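PDB 3GGN: coenzyme Q-binding protein COQ10 START domain-containing protein from Deinococcus radiodurans R1, which is of unknown function but belongs to the START-like polyketide cyclase and lipid transport family, and may bind a hydrophobic ligand such as coenzyme Q. Local coordinates for residues 17-22 with 138-143; 21-26 with 30-35. All blocks are in the same frame, centred on the assembly; numbering follows the deposited sequence.

Contact 1. Residues 17-22 with 138-143; sequences EQLYAV and MRFKRE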
# COMPACT_ATOMS: atom_id res chain seq x y z
N GLU B 17 -3.91 -20.21 -2.37
CA GLU B 17 -3.86 -20.25 -0.91
C GLU B 17 -3.17 -19.02 -0.32
O GLU B 17 -3.67 -18.41 0.63
CB GLU B 17 -3.13 -21.51 -0.42
CG GLU B 17 -3.86 -22.83 -0.64
CD GLU B 17 -5.10 -22.99 0.24
OE1 GLU B 17 -5.06 -22.56 1.41
OE2 GLU B 17 -6.10 -23.56 -0.24
N GLN B 18 -2.03 -18.66 -0.89
CA GLN B 18 -1.27 -17.52 -0.41
C GLN B 18 -2.08 -16.23 -0.49
O GLN B 18 -2.15 -15.48 0.48
CB GLN B 18 0.01 -17.37 -1.22
CG GLN B 18 0.91 -16.24 -0.74
CD GLN B 18 2.12 -16.06 -1.63
OE1 GLN B 18 2.77 -17.03 -2.02
NE2 GLN B 18 2.43 -14.81 -1.96
N LEU B 19 -2.68 -15.98 -1.65
CA LEU B 19 -3.46 -14.76 -1.87
C LEU B 19 -4.69 -14.74 -0.97
O LEU B 19 -5.05 -13.69 -0.42
CB LEU B 19 -3.90 -14.68 -3.33
CG LEU B 19 -2.73 -14.71 -4.31
CD1 LEU B 19 -3.27 -14.87 -5.72
CD2 LEU B 19 -1.88 -13.44 -4.17
N TYR B 20 -5.32 -15.90 -0.82
CA TYR B 20 -6.49 -16.04 0.03
C TYR B 20 -6.10 -15.68 1.46
O TYR B 20 -6.86 -15.02 2.18
CB TYR B 20 -7.00 -17.48 0.00
CG TYR B 20 -7.86 -17.86 1.19
CD1 TYR B 20 -9.25 -17.71 1.16
CD2 TYR B 20 -7.28 -18.35 2.36
CE1 TYR B 20 -10.04 -18.04 2.27
CE2 TYR B 20 -8.05 -18.68 3.46
CZ TYR B 20 -9.42 -18.53 3.42
OH TYR B 20 -10.17 -18.89 4.52
N ALA B 21 -4.90 -16.10 1.85
CA ALA B 21 -4.38 -15.85 3.20
C ALA B 21 -4.34 -14.37 3.57
O ALA B 21 -4.65 -14.00 4.71
CB ALA B 21 -2.99 -16.46 3.34
N VAL B 22 -3.95 -13.53 2.62
CA VAL B 22 -3.89 -12.10 2.88
C VAL B 22 -5.30 -11.57 3.10
O VAL B 22 -5.59 -10.94 4.13
CB VAL B 22 -3.23 -11.33 1.71
CG1 VAL B 22 -3.22 -9.83 1.99
CG2 VAL B 22 -1.80 -11.83 1.49
N MET B 138 -4.19 -3.49 -8.33
CA MET B 138 -2.91 -3.44 -9.04
C MET B 138 -1.75 -3.36 -8.05
O MET B 138 -0.71 -4.01 -8.23
CB MET B 138 -2.88 -2.24 -10.00
CG MET B 138 -3.80 -2.41 -11.21
SD MET B 138 -3.84 -0.97 -12.29
CE MET B 138 -2.66 -1.45 -13.55
N ARG B 139 -1.92 -2.59 -6.98
CA ARG B 139 -0.86 -2.51 -5.99
C ARG B 139 -0.68 -3.87 -5.31
O ARG B 139 0.44 -4.31 -5.07
CB ARG B 139 -1.17 -1.41 -4.96
CG ARG B 139 -1.03 -0.01 -5.55
CD ARG B 139 -1.04 1.12 -4.52
NE ARG B 139 -2.36 1.35 -3.95
CZ ARG B 139 -2.80 0.76 -2.85
NH1 ARG B 139 -2.02 -0.09 -2.20
NH2 ARG B 139 -4.03 1.01 -2.41
N PHE B 140 -1.80 -4.53 -5.03
CA PHE B 140 -1.78 -5.85 -4.41
C PHE B 140 -1.02 -6.83 -5.31
O PHE B 140 -0.26 -7.68 -4.83
CB PHE B 140 -3.21 -6.34 -4.18
CG PHE B 140 -3.31 -7.75 -3.66
CD1 PHE B 140 -2.69 -8.11 -2.46
CD2 PHE B 140 -4.05 -8.71 -4.34
CE1 PHE B 140 -2.82 -9.41 -1.95
CE2 PHE B 140 -4.18 -10.01 -3.85
CZ PHE B 140 -3.56 -10.36 -2.64
N LYS B 141 -1.22 -6.70 -6.62
CA LYS B 141 -0.54 -7.55 -7.59
C LYS B 141 0.97 -7.29 -7.55
O LYS B 141 1.77 -8.21 -7.40
CB LYS B 141 -1.07 -7.27 -8.99
CG LYS B 141 -0.33 -8.01 -10.10
CD LYS B 141 -0.94 -7.65 -11.45
CE LYS B 141 -0.38 -8.54 -12.56
NZ LYS B 141 1.09 -8.46 -12.63
N ARG B 142 1.35 -6.02 -7.68
CA ARG B 142 2.75 -5.64 -7.66
C ARG B 142 3.44 -6.06 -6.38
O ARG B 142 4.54 -6.61 -6.40
CB ARG B 142 2.88 -4.12 -7.83
CG ARG B 142 4.29 -3.57 -7.62
CD ARG B 142 4.30 -2.06 -7.80
NE ARG B 142 5.60 -1.47 -7.49
CZ ARG B 142 6.01 -1.15 -6.27
NH1 ARG B 142 5.20 -1.34 -5.22
NH2 ARG B 142 7.23 -0.66 -6.08
N GLU B 143 2.78 -5.81 -5.25
CA GLU B 143 3.34 -6.15 -3.95
C GLU B 143 3.57 -7.64 -3.80
O GLU B 143 4.63 -8.06 -3.32
CB GLU B 143 2.42 -5.63 -2.84
CG GLU B 143 2.47 -4.12 -2.68
CD GLU B 143 1.43 -3.58 -1.72
OE1 GLU B 143 1.27 -4.17 -0.63
OE2 GLU B 143 0.79 -2.57 -2.06

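Contact 2. Residues 21-26 with 30-35; sequences AVWRDL and PLLMTH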
# COMPACT_ATOMS: atom_id res chain seq x y z
N ALA B 21 -4.90 -16.10 1.85
CA ALA B 21 -4.38 -15.85 3.20
C ALA B 21 -4.34 -14.37 3.57
O ALA B 21 -4.65 -14.00 4.71
CB ALA B 21 -2.99 -16.46 3.34
N VAL B 22 -3.95 -13.53 2.62
CA VAL B 22 -3.89 -12.10 2.88
C VAL B 22 -5.30 -11.57 3.10
O VAL B 22 -5.59 -10.94 4.13
CB VAL B 22 -3.23 -11.33 1.71
CG1 VAL B 22 -3.22 -9.83 1.99
CG2 VAL B 22 -1.80 -11.83 1.49
N TRP B 23 -6.19 -11.83 2.14
CA TRP B 23 -7.57 -11.37 2.24
C TRP B 23 -8.33 -11.87 3.47
O TRP B 23 -9.16 -11.14 4.01
CB TRP B 23 -8.35 -11.76 0.98
CG TRP B 23 -7.97 -10.96 -0.21
CD1 TRP B 23 -6.85 -11.10 -0.97
CD2 TRP B 23 -8.67 -9.82 -0.73
NE1 TRP B 23 -6.80 -10.12 -1.93
CE2 TRP B 23 -7.90 -9.32 -1.81
CE3 TRP B 23 -9.86 -9.18 -0.39
CZ2 TRP B 23 -8.29 -8.20 -2.55
CZ3 TRP B 23 -10.25 -8.06 -1.12
CH2 TRP B 23 -9.47 -7.58 -2.19
N ARG B 24 -8.04 -13.09 3.90
CA ARG B 24 -8.72 -13.67 5.06
C ARG B 24 -8.39 -12.94 6.37
O ARG B 24 -9.14 -13.05 7.35
CB ARG B 24 -8.39 -15.17 5.19
CG ARG B 24 -9.18 -15.89 6.29
CD ARG B 24 -10.68 -15.86 5.98
NE ARG B 24 -11.52 -16.48 7.02
CZ ARG B 24 -11.79 -15.95 8.21
NH1 ARG B 24 -11.29 -14.76 8.54
NH2 ARG B 24 -12.59 -16.58 9.06
N ASP B 25 -7.27 -12.22 6.39
CA ASP B 25 -6.85 -11.46 7.56
C ASP B 25 -7.69 -10.18 7.53
O ASP B 25 -7.27 -9.15 7.02
CB ASP B 25 -5.35 -11.15 7.46
CG ASP B 25 -4.90 -10.06 8.42
OD1 ASP B 25 -5.49 -9.94 9.51
OD2 ASP B 25 -3.94 -9.33 8.09
N LEU B 26 -8.90 -10.27 8.08
CA LEU B 26 -9.83 -9.15 8.05
C LEU B 26 -9.30 -7.80 8.50
O LEU B 26 -9.47 -6.80 7.80
CB LEU B 26 -11.11 -9.52 8.82
CG LEU B 26 -11.80 -10.82 8.40
CD1 LEU B 26 -13.12 -10.98 9.13
CD2 LEU B 26 -12.05 -10.81 6.89
N PRO B 30 -8.22 -3.10 5.26
CA PRO B 30 -8.09 -1.68 4.93
C PRO B 30 -6.87 -1.34 4.07
O PRO B 30 -6.81 -0.28 3.45
CB PRO B 30 -8.04 -1.01 6.30
CG PRO B 30 -8.93 -1.89 7.12
CD PRO B 30 -8.46 -3.28 6.70
N LEU B 31 -5.89 -2.24 4.06
CA LEU B 31 -4.68 -2.04 3.26
C LEU B 31 -5.00 -2.46 1.83
O LEU B 31 -4.50 -1.88 0.86
CB LEU B 31 -3.52 -2.88 3.82
CG LEU B 31 -3.00 -2.48 5.21
CD1 LEU B 31 -2.16 -3.61 5.81
CD2 LEU B 31 -2.18 -1.20 5.10
N LEU B 32 -5.86 -3.47 1.71
CA LEU B 32 -6.28 -3.99 0.40
C LEU B 32 -7.39 -3.13 -0.20
O LEU B 32 -7.32 -2.76 -1.38
CB LEU B 32 -6.79 -5.43 0.54
CG LEU B 32 -5.79 -6.49 1.04
CD1 LEU B 32 -6.49 -7.84 1.18
CD2 LEU B 32 -4.63 -6.59 0.06
N MET B 33 -8.41 -2.82 0.60
CA MET B 33 -9.53 -1.99 0.15
C MET B 33 -9.39 -0.65 0.88
O MET B 33 -9.80 -0.51 2.03
CB MET B 33 -10.86 -2.66 0.50
CG MET B 33 -10.93 -4.12 0.13
SD MET B 33 -12.59 -4.81 0.16
CE MET B 33 -12.75 -5.24 -1.53
N THR B 34 -8.83 0.34 0.19
CA THR B 34 -8.58 1.64 0.80
C THR B 34 -9.78 2.48 1.22
O THR B 34 -9.63 3.42 1.99
CB THR B 34 -7.65 2.48 -0.10
OG1 THR B 34 -8.25 2.66 -1.39
CG2 THR B 34 -6.33 1.77 -0.26
N HIS B 35 -10.98 2.15 0.75
CA HIS B 35 -12.16 2.92 1.15
C HIS B 35 -12.56 2.60 2.59
O HIS B 35 -13.33 3.33 3.21
CB HIS B 35 -13.34 2.66 0.21
CG HIS B 35 -13.68 1.21 0.05
ND1 HIS B 35 -12.82 0.30 -0.53
CD2 HIS B 35 -14.81 0.52 0.36
CE1 HIS B 35 -13.40 -0.88 -0.57
NE2 HIS B 35 -14.61 -0.78 -0.04

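Contact 1. Residues 17-22 with 138-143
Leu-19 and Val-22, one turn apart on helix 16-24, both rest against the ring of Phe-140 on the long C-terminal helix 130-146. This is the helix-grip fold of START-like domains, in which a long C-terminal helix packs with shorter helices and an antiparallel sheet. The helices stay well apart: the nearest CA atoms, those of Leu-19 and Phe-140, are 9.4 Å from each other. The Phe-140 side chain covers more than half of that distance and meets the two aliphatic side chains. Early in the helix, Gln-18 NE2 hydrogen-bonds to OE1 of Gln-144, a second tie between the two helices. Leu-19 then brings its CD2 methyl to the far end of the ring, 3.8 Å from Phe-140 CZ. CE2 of Phe-140 lies almost as near that methyl. Leu-19 also touches Thr-102 and Val-104 of strand 102-111. Tyr-20 turns away, and its hydroxyl is hydrogen-bonded to Asp-69 OD1. Val-22 closes the segment. Its side chain and that of Phe-140 run past each other in opposite directions. Phe-140 reaches both residues because its CG is anti to the backbone N (chi1 175°), which extends the ring across the gap. Ile-12 of strand 4-12 also packs on Phe-140. No hydrogen bond joins the two segments themselves; on the Val-22 side the contact is CG1 against Phe-140 CE1 at 4.0 Å.

Contact 2. Residues 21-26 with 30-35
Leu-32 sets its CD1 methyl squarely on the indole of Trp-23. The methyl carbon of Leu-32 stands 3.5 Å from the centroid of the five-membered ring of Trp-23, only 11° off the ring normal. This is a CH-pi contact over one face. The same CD1 of Leu-32 meets CG1 of Val-22 at 3.9 Å, so this methyl touches both the indole face and a valine branch. Met-33 comes to a different part of the indole. Its CE lies in the ring plane at the edge, 3.8 Å from CZ3 of Trp-23. Met-33 SD is 5.5 Å from the centroid of the six-membered ring of Trp-23, an oblique Met-aromatic contact. The Met-33 chain bends at its last torsion (chi3 118°), which carries CE to that edge. These residues sit where helix 16-24 leads through a short turn into helix 29-32, between the antiparallel sheet and the C-terminal helix of the START-like helix-grip fold. Asp-25 is the centre of an inverse gamma turn there. Beyond it, Pro-30 CD packs on the backbone O of Leu-26 at 3.8 Å. With an alanine in place of Trp-23, the Leu-32 methyl is likely to lose its aromatic face and a gap would probably open beside Met-33. Further out, the rings of Phe-93 and Phe-140 meet Trp-23 edge-to-face, and Val-106 touches both Trp-23 and Met-33. Leu-26 and Pro-30 both pack on Val-39 of strand 36-41. At the dimer interface, the carbonyl O of Pro-30 accepts a hydrogen bond from Arg-142 NH2 of the second subunit.

Overall arrangement
Contact 1 and contact 2 have centres about 9 Å apart and share Val-22 on helix 16-24. They also meet directly. Phe-140 CD1 of contact 1 lies 3.5 Å from Leu-32 CD2 of contact 2. Helices 16-24, 29-32 and 130-146 are thus joined by one apolar cluster. Contact 2 is the more central, about 6 Å from the centre of the chain against about 11 Å for contact 1. START-like domains generally hold ligands between the sheet and the C-terminal helix. The cluster may border such a pocket, but no ligand site is established here. Both contacts also border the second subunit.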